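PDB 5LSM: FMN-dependent nitronate monooxygenase from Shewanella oneidensis, which probably oxidises propionate 3-nitronate with molecular oxygen to 3-oxopropanoate, nitrate and nitrite, using bound FMN, and so detoxifies nitronates. Local coordinates for residues A[57-62]-A[125-130]; A[68-73]-A[119-124]; A[111-116]-A[142-147]. All coordinates share one frame; numbering follows the deposited sequence.

The three contacts lie on one side of the parallel beta barrel, with centres about 11 Å (contacts 1 and 2), about 6 Å (2 and 3) and about 15 Å (1 and 3) apart. Along the chain come 57-62, 68-73, 111-116, 119-124, 125-130 and 142-147, so both segments of contact 2 fall between those of contact 1, while contact 3 alternates with each. Strands 66-71 and 128-132 are neighbours in the sheet, and helix 115-124, which serves contacts 2 and 3, packs outside them between helices 48-59 and 138-145. Leu121 of contact 2 meets Trp147 of contact 3 and Pro126 of contact 1. Together they tie three outer helices to one another and to two neighbouring strands, one of which presents Asn69 to FMN.

Contact 1: A[57-62]-A[125-130]; sequences AIRSQT and KPEVVS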
loop_
_atom_site.group_PDB
_atom_site.type_symbol
_atom_site.label_atom_id
_atom_site.label_comp_id
_atom_site.label_asym_id
_atom_site.label_seq_id
_atom_site.Cartn_x
_atom_site.Cartn_y
_atom_site.Cartn_z
ATOM N N ALA A 57 -20.308 -19.248 25.199
ATOM C CA ALA A 57 -20.656 -19.941 23.957
ATOM C C ALA A 57 -19.432 -20.519 23.229
ATOM O O ALA A 57 -19.497 -21.623 22.691
ATOM C CB ALA A 57 -21.440 -19.029 23.031
ATOM N N ILE A 58 -18.311 -19.809 23.231
ATOM C CA ILE A 58 -17.099 -20.359 22.617
ATOM C C ILE A 58 -16.608 -21.596 23.371
ATOM O O ILE A 58 -16.321 -22.629 22.758
ATOM C CB ILE A 58 -15.978 -19.309 22.510
ATOM C CG1 ILE A 58 -16.326 -18.291 21.415
ATOM C CG2 ILE A 58 -14.638 -19.973 22.197
ATOM C CD1 ILE A 58 -15.610 -16.956 21.558
ATOM N N ARG A 59 -16.614 -21.533 24.699
ATOM C CA ARG A 59 -15.973 -22.572 25.504
ATOM C C ARG A 59 -16.761 -23.875 25.556
ATOM O O ARG A 59 -16.205 -24.924 25.856
ATOM C CB ARG A 59 -15.667 -22.069 26.917
ATOM C CG ARG A 59 -14.496 -21.096 26.981
ATOM C CD ARG A 59 -13.197 -21.650 26.384
ATOM N NE ARG A 59 -12.020 -21.030 27.013
ATOM C CZ ARG A 59 -10.834 -20.850 26.426
ATOM N NH1 ARG A 59 -10.615 -21.276 25.187
ATOM N NH2 ARG A 59 -9.846 -20.270 27.102
ATOM N N SER A 60 -18.030 -23.841 25.185
ATOM C CA SER A 60 -18.811 -25.055 25.245
ATOM C C SER A 60 -18.928 -25.732 23.891
ATOM O O SER A 60 -19.763 -26.611 23.714
ATOM C CB SER A 60 -20.187 -24.759 25.822
ATOM O OG SER A 60 -20.837 -23.793 25.046
ATOM N N GLN A 61 -18.131 -25.291 22.916
ATOM C CA GLN A 61 -18.058 -25.975 21.612
ATOM C C GLN A 61 -16.626 -26.344 21.229
ATOM O O GLN A 61 -16.407 -27.137 20.307
ATOM C CB GLN A 61 -18.690 -25.103 20.506
ATOM C CG GLN A 61 -20.215 -25.142 20.466
ATOM C CD GLN A 61 -20.827 -24.506 19.209
ATOM O OE1 GLN A 61 -20.296 -24.618 18.102
ATOM N NE2 GLN A 61 -21.979 -23.882 19.376
ATOM N N THR A 62 -15.654 -25.704 21.872
ATOM C CA THR A 62 -14.236 -26.009 21.641
ATOM C C THR A 62 -13.409 -25.663 22.870
ATOM O O THR A 62 -13.787 -24.812 23.657
ATOM C CB THR A 62 -13.652 -25.254 20.417
ATOM O OG1 THR A 62 -12.246 -25.499 20.323
ATOM C CG2 THR A 62 -13.884 -23.735 20.530
ATOM N N LYS A 125 -9.650 -16.981 30.844
ATOM C CA LYS A 125 -8.191 -17.112 30.604
ATOM C C LYS A 125 -7.820 -17.458 29.163
ATOM O O LYS A 125 -7.339 -18.553 28.891
ATOM C CB LYS A 125 -7.568 -18.123 31.557
ATOM C CG LYS A 125 -7.506 -17.625 32.993
ATOM C CD LYS A 125 -6.446 -18.362 33.786
ATOM C CE LYS A 125 -6.687 -19.864 33.777
ATOM N NZ LYS A 125 -6.027 -20.508 34.944
ATOM N N PRO A 126 -8.020 -16.497 28.243
ATOM C CA PRO A 126 -7.798 -16.658 26.810
ATOM C C PRO A 126 -6.364 -16.975 26.467
ATOM O O PRO A 126 -5.460 -16.353 26.982
ATOM C CB PRO A 126 -8.162 -15.289 26.242
ATOM C CG PRO A 126 -9.119 -14.721 27.217
ATOM C CD PRO A 126 -8.640 -15.196 28.552
ATOM N N GLU A 127 -6.178 -17.849 25.499
ATOM C CA GLU A 127 -4.851 -18.220 25.059
ATOM C C GLU A 127 -4.147 -17.003 24.477
ATOM O O GLU A 127 -2.973 -16.745 24.754
ATOM C CB GLU A 127 -4.936 -19.361 24.043
ATOM C CG GLU A 127 -5.404 -20.693 24.651
ATOM C CD GLU A 127 -6.873 -20.683 25.098
ATOM O OE1 GLU A 127 -7.686 -19.894 24.550
ATOM O OE2 GLU A 127 -7.228 -21.473 25.997
ATOM N N VAL A 128 -4.880 -16.195 23.725
ATOM C CA VAL A 128 -4.328 -14.919 23.335
ATOM C C VAL A 128 -5.299 -13.766 23.492
ATOM O O VAL A 128 -6.517 -13.937 23.396
ATOM C CB VAL A 128 -3.599 -14.939 21.942
ATOM C CG1 VAL A 128 -3.293 -16.354 21.461
ATOM C CG2 VAL A 128 -4.351 -14.155 20.898
ATOM N N VAL A 129 -4.726 -12.623 23.867
ATOM C CA VAL A 129 -5.414 -11.359 23.972
ATOM C C VAL A 129 -4.739 -10.368 22.997
ATOM O O VAL A 129 -3.519 -10.135 23.048
ATOM C CB VAL A 129 -5.280 -10.802 25.402
ATOM C CG1 VAL A 129 -5.875 -9.405 25.500
ATOM C CG2 VAL A 129 -5.928 -11.736 26.408
ATOM N N SER A 130 -5.524 -9.830 22.079
ATOM C CA SER A 130 -4.990 -8.959 21.069
ATOM C C SER A 130 -5.543 -7.585 21.355
ATOM O O SER A 130 -6.631 -7.458 21.905
ATOM C CB SER A 130 -5.380 -9.440 19.659
ATOM O OG SER A 130 -6.792 -9.585 19.544
#
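Arg59 and Glu127 approach from opposite directions and form a salt bridge, their guanidinium and carboxylate planes turned 72° apart. The two flat groups therefore do not lie side by side in the coplanar, two-pronged way. The shortest link runs from Arg59 NH2 to Glu127 OE2, 3.1 Å long, and reaches the oxygen on its syn side, 20° out of the carboxylate plane. Glu127 OE1 is met less well: Arg59 NH1 at 3.3 Å and Arg59 NH2 at 3.4 Å both give weak bonds to it. Each side chain is bent at chi2. In Glu127 this bend (69°) turns the carboxylate toward the helix, although its CB sets off across the contact and not into it.

Arg59 is the final residue of helix 48-59, and a long, flexible arginine can span the 10.2 Å between its CA and that of Pro126. Its NH2 also donates to the carbonyl oxygen of Phe124, the residue before Lys125, while the Lys125 carbonyl oxygen lies near the guanidinium plane at the edge. Pro126 and Glu127 lead into strand 128-132; Glu127 OE1 takes a further bond from the backbone N of Ile66, at the start of the neighbouring strand.

The arrangement ties a helix end to the loop before a strand at one end of the TIM barrel. With Glu127 OE1 shared between the guanidinium and a backbone N-H, and Arg59 NH2 shared between a carboxylate and a carbonyl, both charges are spread over several partners, which probably favours the ionised forms of this partly exposed pair.

Contact 2: A[68-73]-A[119-124]; sequences VNFFCH and EVLAKF. With FMN (flavin mononucleotide), chain I.
Strand 66-71 lies on the barrel side of helix 115-124, and the backbones come nearest at Val68 and Leu121, whose CA atoms are 8.9 Å apart. Alternation along the strand sends Val68 and Phe70 toward the helix, and Asn69 and Phe71 to the FMN on the other side.

Leu121 reaches from the helix with its two methyl branches. Its CD2 meets CG2 of Val68 tip to tip at 3.7 Å; its CD1 touches CE1 of the Phe70 ring, also at 3.7 Å, on an oblique approach. A forked leucine suits this place: both methyls close on Val68 CG2, and CD1 also reaches Phe70. Phe70 in turn meets the ring of Tyr113, and Val68 rests on Leu55 of helix 48-59, while Trp147 packs on Leu121.

Inside the barrel, Asn69 reads the pyrimidine edge of the flavin. With CG anti to the backbone N (chi1 -180°), the amide reaches inward, where OD1 accepts from FMN N3 at 2.7 Å and ND2 gives FMN O2 a weak bond of 3.1 Å. An asparagine offers just this acceptor and donor side by side. Ser130 OG, on the neighbouring strand, is hydrogen-bonded to the same ND2 and so helps fix which way the amide is turned. CE1 of Phe71 lies 3.7 Å from FMN N3, which sits at the edge of its ring.

Alternate residues of a TIM-barrel strand face the helix layer and the interior, and here the inward pair is Asn69 and Phe71 at the flavin. Buried hydrocarbon contacts seat the strand against its helix, while Asn69 offers hydrogen bonds matched to the N3-H and O2 of the isoalloxazine ring.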
loop_
_atom_site.group_PDB
_atom_site.type_symbol
_atom_site.label_atom_id
_atom_site.label_comp_id
_atom_site.label_asym_id
_atom_site.label_seq_id
_atom_site.Cartn_x
_atom_site.Cartn_y
_atom_site.Cartn_z
ATOM N N VAL A 68 -9.052 -13.141 22.030
ATOM C CA VAL A 68 -10.072 -12.117 22.305
ATOM C C VAL A 68 -9.474 -10.732 22.084
ATOM O O VAL A 68 -8.324 -10.470 22.472
ATOM C CB VAL A 68 -10.692 -12.240 23.729
ATOM C CG1 VAL A 68 -11.095 -13.671 24.004
ATOM C CG2 VAL A 68 -9.724 -11.762 24.802
ATOM N N ASN A 69 -10.224 -9.887 21.376
ATOM C CA ASN A 69 -9.696 -8.626 20.848
ATOM C C ASN A 69 -10.334 -7.425 21.532
ATOM O O ASN A 69 -11.559 -7.392 21.699
ATOM C CB ASN A 69 -9.953 -8.546 19.342
ATOM C CG ASN A 69 -9.427 -7.272 18.733
ATOM O OD1 ASN A 69 -10.178 -6.309 18.527
ATOM N ND2 ASN A 69 -8.109 -7.212 18.544
ATOM N N PHE A 70 -9.512 -6.424 21.861
ATOM C CA PHE A 70 -9.981 -5.195 22.491
ATOM C C PHE A 70 -9.325 -3.951 21.906
ATOM O O PHE A 70 -8.189 -4.005 21.420
ATOM C CB PHE A 70 -9.688 -5.224 23.991
ATOM C CG PHE A 70 -10.540 -6.176 24.745
ATOM C CD1 PHE A 70 -10.133 -7.491 24.933
ATOM C CD2 PHE A 70 -11.767 -5.773 25.249
ATOM C CE1 PHE A 70 -10.929 -8.383 25.632
ATOM C CE2 PHE A 70 -12.566 -6.661 25.952
ATOM C CZ PHE A 70 -12.150 -7.973 26.134
ATOM N N PHE A 71 -10.028 -2.824 22.034
ATOM C CA PHE A 71 -9.466 -1.508 21.755
ATOM C C PHE A 71 -8.904 -0.933 23.019
ATOM O O PHE A 71 -9.608 -0.882 24.022
ATOM C CB PHE A 71 -10.543 -0.540 21.267
ATOM C CG PHE A 71 -11.069 -0.847 19.916
ATOM C CD1 PHE A 71 -10.464 -1.804 19.104
ATOM C CD2 PHE A 71 -12.151 -0.148 19.429
ATOM C CE1 PHE A 71 -10.963 -2.075 17.841
ATOM C CE2 PHE A 71 -12.638 -0.398 18.155
ATOM C CZ PHE A 71 -12.046 -1.364 17.367
ATOM N N CYS A 72 -7.697 -0.381 22.934
ATOM C CA CYS A 72 -7.121 0.380 24.046
ATOM C C CYS A 72 -6.614 1.747 23.551
ATOM O O CYS A 72 -5.423 2.057 23.587
ATOM C CB CYS A 72 -5.996 -0.412 24.691
ATOM S SG CYS A 72 -4.728 -0.850 23.507
ATOM N N HIS A 73 -7.554 2.531 23.054
ATOM C CA HIS A 73 -7.312 3.895 22.631
ATOM C C HIS A 73 -7.475 4.822 23.835
ATOM O O HIS A 73 -8.115 4.464 24.834
ATOM C CB HIS A 73 -8.324 4.294 21.551
ATOM C CG HIS A 73 -9.757 4.166 21.982
ATOM N ND1 HIS A 73 -10.406 2.950 22.077
ATOM C CD2 HIS A 73 -10.676 5.105 22.314
ATOM C CE1 HIS A 73 -11.648 3.144 22.480
ATOM N NE2 HIS A 73 -11.843 4.445 22.611
ATOM N N GLU A 119 -12.028 -8.353 34.611
ATOM C CA GLU A 119 -12.644 -9.205 35.619
ATOM C C GLU A 119 -13.379 -10.367 34.957
ATOM O O GLU A 119 -13.261 -11.506 35.409
ATOM C CB GLU A 119 -13.583 -8.406 36.535
ATOM N N VAL A 120 -14.077 -10.083 33.853
ATOM C CA VAL A 120 -14.720 -11.118 33.026
ATOM C C VAL A 120 -13.719 -12.064 32.338
ATOM O O VAL A 120 -13.888 -13.275 32.368
ATOM C CB VAL A 120 -15.615 -10.489 31.940
ATOM C CG1 VAL A 120 -16.243 -11.567 31.071
ATOM C CG2 VAL A 120 -16.696 -9.624 32.577
ATOM N N LEU A 121 -12.687 -11.514 31.713
ATOM C CA LEU A 121 -11.683 -12.333 31.042
ATOM C C LEU A 121 -11.017 -13.308 32.008
ATOM O O LEU A 121 -10.624 -14.417 31.627
ATOM C CB LEU A 121 -10.603 -11.453 30.403
ATOM C CG LEU A 121 -10.817 -10.930 28.981
ATOM C CD1 LEU A 121 -9.485 -10.465 28.391
ATOM C CD2 LEU A 121 -11.459 -11.986 28.087
ATOM N N ALA A 122 -10.846 -12.881 33.247
ATOM C CA ALA A 122 -10.064 -13.655 34.203
ATOM C C ALA A 122 -10.686 -15.029 34.424
ATOM O O ALA A 122 -9.976 -15.984 34.683
ATOM C CB ALA A 122 -9.955 -12.906 35.516
ATOM N N LYS A 123 -12.015 -15.118 34.329
ATOM C CA LYS A 123 -12.729 -16.399 34.464
ATOM C C LYS A 123 -12.385 -17.381 33.334
ATOM O O LYS A 123 -12.275 -18.580 33.567
ATOM C CB LYS A 123 -14.248 -16.168 34.513
ATOM N N PHE A 124 -12.172 -16.866 32.124
ATOM C CA PHE A 124 -11.979 -17.719 30.946
ATOM C C PHE A 124 -10.515 -17.961 30.587
ATOM O O PHE A 124 -10.185 -19.019 30.063
ATOM C CB PHE A 124 -12.739 -17.147 29.742
ATOM C CG PHE A 124 -14.223 -17.125 29.933
ATOM C CD1 PHE A 124 -14.970 -18.287 29.789
ATOM C CD2 PHE A 124 -14.856 -15.983 30.388
ATOM C CE1 PHE A 124 -16.327 -18.295 30.048
ATOM C CE2 PHE A 124 -16.223 -15.972 30.608
ATOM C CZ PHE A 124 -16.958 -17.131 30.448
HETATM N N1 FMN I . -8.981 -5.341 14.059
HETATM C C2 FMN I . -9.125 -5.282 15.415
HETATM O O2 FMN I . -8.100 -5.260 16.142
HETATM N N3 FMN I . -10.335 -5.221 16.009
HETATM C C4 FMN I . -11.472 -5.226 15.296
HETATM O O4 FMN I . -12.587 -5.159 15.842
HETATM C C4A FMN I . -11.382 -5.278 13.824
HETATM N N5 FMN I . -12.487 -5.315 13.076
HETATM C C5A FMN I . -12.424 -5.434 11.738
HETATM C C6 FMN I . -13.624 -5.493 11.035
HETATM C C7 FMN I . -13.627 -5.629 9.661
HETATM C C7M FMN I . -14.954 -5.658 8.948
HETATM C C8 FMN I . -12.328 -5.708 8.932
HETATM C C8M FMN I . -12.332 -5.844 7.425
HETATM C C9 FMN I . -11.117 -5.645 9.635
HETATM C C9A FMN I . -11.109 -5.507 11.033
HETATM N N10 FMN I . -9.916 -5.482 11.822
HETATM C C10 FMN I . -10.042 -5.350 13.222
HETATM C "C1'" FMN I . -8.567 -5.514 11.228
HETATM C "C2'" FMN I . -8.074 -6.938 11.032
HETATM O "O2'" FMN I . -7.582 -7.438 12.289
HETATM C "C3'" FMN I . -6.962 -6.998 9.976
HETATM O "O3'" FMN I . -6.002 -5.966 10.228
HETATM C "C4'" FMN I . -7.452 -6.810 8.539
HETATM O "O4'" FMN I . -8.736 -7.395 8.295
HETATM C "C5'" FMN I . -6.412 -7.405 7.604
HETATM O "O5'" FMN I . -6.699 -7.105 6.240
HETATM P P FMN I . -7.716 -7.957 5.330
HETATM O O1P FMN I . -7.629 -9.400 5.774
HETATM O O2P FMN I . -7.189 -7.714 3.939
HETATM O O3P FMN I . -9.019 -7.309 5.634
#

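Contact 3: A[111-116]-A[142-147]; sequences TPYSKA and LEIKSW
The Tyr113 ring meets CD1 of Ile144 obliquely, with CE2 3.8 Å away, and its hydroxyl oxygen OH reaches past to CH2 of the Trp147 indole at 3.8 Å, again obliquely. One face of that indole lies against its own helix end: Glu143 O is 3.4 Å above the plane and Ile144 CA 3.7 Å, both offset toward the rim. Tyr113 comes at Ile144 from the opposite direction, its CG anti to the backbone N (chi1 179°), and OH stands 3.5 Å from Ile144 CD1. A long aromatic suits this position, since it also meets the ring of Phe131, on a barrel strand, edge-to-face.

The segments open helix 115-124 and close helix 138-145, successive outer helices of the TIM barrel with strand 128-132 between them in sequence. Ser114 holds the N-cap, its OG accepting a weak bond from Ala116 N. Just after helix 138-145 ends, Ser146 OG donates to Glu143 O at 2.7 Å.

Nearer the solvent, Lys115 sets out away from the other helix, but bends at chi2 and chi4 bring its amine back toward the carboxylate of the extended Glu143, the two chains crossing at about a right angle. Lys115 NZ and Glu143 OE2 remain 4.0 Å apart, opposite charges close enough to attract, though beyond a salt bridge.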
loop_
_atom_site.group_PDB
_atom_site.type_symbol
_atom_site.label_atom_id
_atom_site.label_comp_id
_atom_site.label_asym_id
_atom_site.label_seq_id
_atom_site.Cartn_x
_atom_site.Cartn_y
_atom_site.Cartn_z
ATOM N N THR A 111 -15.446 2.707 24.382
ATOM C CA THR A 111 -14.877 2.363 25.707
ATOM C C THR A 111 -13.633 1.433 25.724
ATOM O O THR A 111 -13.714 0.260 25.344
ATOM C CB THR A 111 -15.968 1.852 26.670
ATOM O OG1 THR A 111 -15.499 1.962 28.006
ATOM C CG2 THR A 111 -16.361 0.380 26.390
ATOM N N PRO A 112 -12.472 1.960 26.161
ATOM C CA PRO A 112 -11.263 1.125 26.090
ATOM C C PRO A 112 -11.207 0.012 27.131
ATOM O O PRO A 112 -11.917 0.050 28.129
ATOM C CB PRO A 112 -10.114 2.119 26.306
ATOM C CG PRO A 112 -10.739 3.314 26.920
ATOM C CD PRO A 112 -12.140 3.376 26.381
ATOM N N TYR A 113 -10.385 -0.993 26.855
ATOM C CA TYR A 113 -10.130 -2.086 27.796
ATOM C C TYR A 113 -9.814 -1.535 29.193
ATOM O O TYR A 113 -8.990 -0.636 29.341
ATOM C CB TYR A 113 -8.995 -2.969 27.273
ATOM C CG TYR A 113 -8.628 -4.105 28.182
ATOM C CD1 TYR A 113 -9.416 -5.242 28.262
ATOM C CD2 TYR A 113 -7.445 -4.070 28.912
ATOM C CE1 TYR A 113 -9.076 -6.283 29.107
ATOM C CE2 TYR A 113 -7.107 -5.089 29.767
ATOM C CZ TYR A 113 -7.914 -6.194 29.858
ATOM O OH TYR A 113 -7.558 -7.183 30.737
ATOM N N SER A 114 -10.544 -2.036 30.188
ATOM C CA SER A 114 -10.429 -1.572 31.579
ATOM C C SER A 114 -10.403 -2.754 32.561
ATOM O O SER A 114 -10.552 -3.911 32.163
ATOM C CB SER A 114 -11.608 -0.665 31.916
ATOM O OG SER A 114 -12.824 -1.384 31.822
ATOM N N LYS A 115 -10.236 -2.447 33.845
ATOM C CA LYS A 115 -10.419 -3.423 34.914
ATOM C C LYS A 115 -11.746 -4.177 34.780
ATOM O O LYS A 115 -11.826 -5.367 35.084
ATOM C CB LYS A 115 -10.344 -2.733 36.283
ATOM C CG LYS A 115 -9.974 -3.658 37.439
ATOM C CD LYS A 115 -8.476 -3.950 37.465
ATOM C CE LYS A 115 -8.065 -4.758 38.693
ATOM N NZ LYS A 115 -8.785 -6.058 38.791
ATOM N N ALA A 116 -12.775 -3.493 34.300
ATOM C CA ALA A 116 -14.104 -4.104 34.133
ATOM C C ALA A 116 -14.105 -5.294 33.178
ATOM O O ALA A 116 -14.735 -6.313 33.451
ATOM C CB ALA A 116 -15.099 -3.061 33.654
ATOM N N LEU A 142 0.231 -6.876 32.992
ATOM C CA LEU A 142 0.743 -7.899 33.913
ATOM C C LEU A 142 -0.379 -8.825 34.374
ATOM O O LEU A 142 -0.212 -10.053 34.430
ATOM C CB LEU A 142 1.428 -7.270 35.126
ATOM C CG LEU A 142 2.767 -6.564 34.872
ATOM C CD1 LEU A 142 3.286 -5.961 36.176
ATOM C CD2 LEU A 142 3.790 -7.514 34.261
ATOM N N GLU A 143 -1.546 -8.258 34.627
ATOM C CA GLU A 143 -2.690 -9.091 34.982
ATOM C C GLU A 143 -2.959 -10.141 33.911
ATOM O O GLU A 143 -3.128 -11.307 34.224
ATOM C CB GLU A 143 -3.944 -8.255 35.219
ATOM C CG GLU A 143 -5.093 -9.067 35.803
ATOM C CD GLU A 143 -6.419 -8.340 35.783
ATOM O OE1 GLU A 143 -6.492 -7.189 35.278
ATOM O OE2 GLU A 143 -7.389 -8.918 36.317
ATOM N N ILE A 144 -3.011 -9.708 32.653
ATOM C CA ILE A 144 -3.244 -10.602 31.524
ATOM C C ILE A 144 -2.176 -11.706 31.422
ATOM O O ILE A 144 -2.505 -12.878 31.245
ATOM C CB ILE A 144 -3.322 -9.821 30.175
ATOM C CG1 ILE A 144 -4.606 -9.001 30.111
ATOM C CG2 ILE A 144 -3.307 -10.773 28.985
ATOM C CD1 ILE A 144 -4.528 -7.826 29.165
ATOM N N LYS A 145 -0.909 -11.330 31.506
ATOM C CA LYS A 145 0.175 -12.303 31.328
ATOM C C LYS A 145 0.083 -13.395 32.389
ATOM O O LYS A 145 0.530 -14.506 32.175
ATOM C CB LYS A 145 1.543 -11.626 31.437
ATOM C CG LYS A 145 1.841 -10.605 30.352
ATOM C CD LYS A 145 2.723 -11.181 29.257
ATOM C CE LYS A 145 3.096 -10.121 28.225
ATOM N NZ LYS A 145 4.379 -9.454 28.566
ATOM N N SER A 146 -0.468 -13.044 33.549
ATOM C CA SER A 146 -0.530 -13.944 34.679
ATOM C C SER A 146 -1.683 -14.939 34.572
ATOM O O SER A 146 -1.835 -15.801 35.431
ATOM C CB SER A 146 -0.657 -13.145 35.973
ATOM O OG SER A 146 -1.989 -12.755 36.179
ATOM N N TRP A 147 -2.488 -14.817 33.519
ATOM C CA TRP A 147 -3.416 -15.881 33.110
ATOM C C TRP A 147 -2.750 -16.943 32.239
ATOM O O TRP A 147 -3.365 -17.942 31.917
ATOM C CB TRP A 147 -4.581 -15.305 32.319
ATOM C CG TRP A 147 -5.275 -14.190 32.973
ATOM C CD1 TRP A 147 -5.427 -13.993 34.305
ATOM C CD2 TRP A 147 -5.980 -13.128 32.324
ATOM N NE1 TRP A 147 -6.189 -12.880 34.533
ATOM C CE2 TRP A 147 -6.545 -12.330 33.333
ATOM C CE3 TRP A 147 -6.193 -12.779 30.982
ATOM C CZ2 TRP A 147 -7.293 -11.191 33.053
ATOM C CZ3 TRP A 147 -6.947 -11.667 30.700
ATOM C CH2 TRP A 147 -7.478 -10.869 31.731
#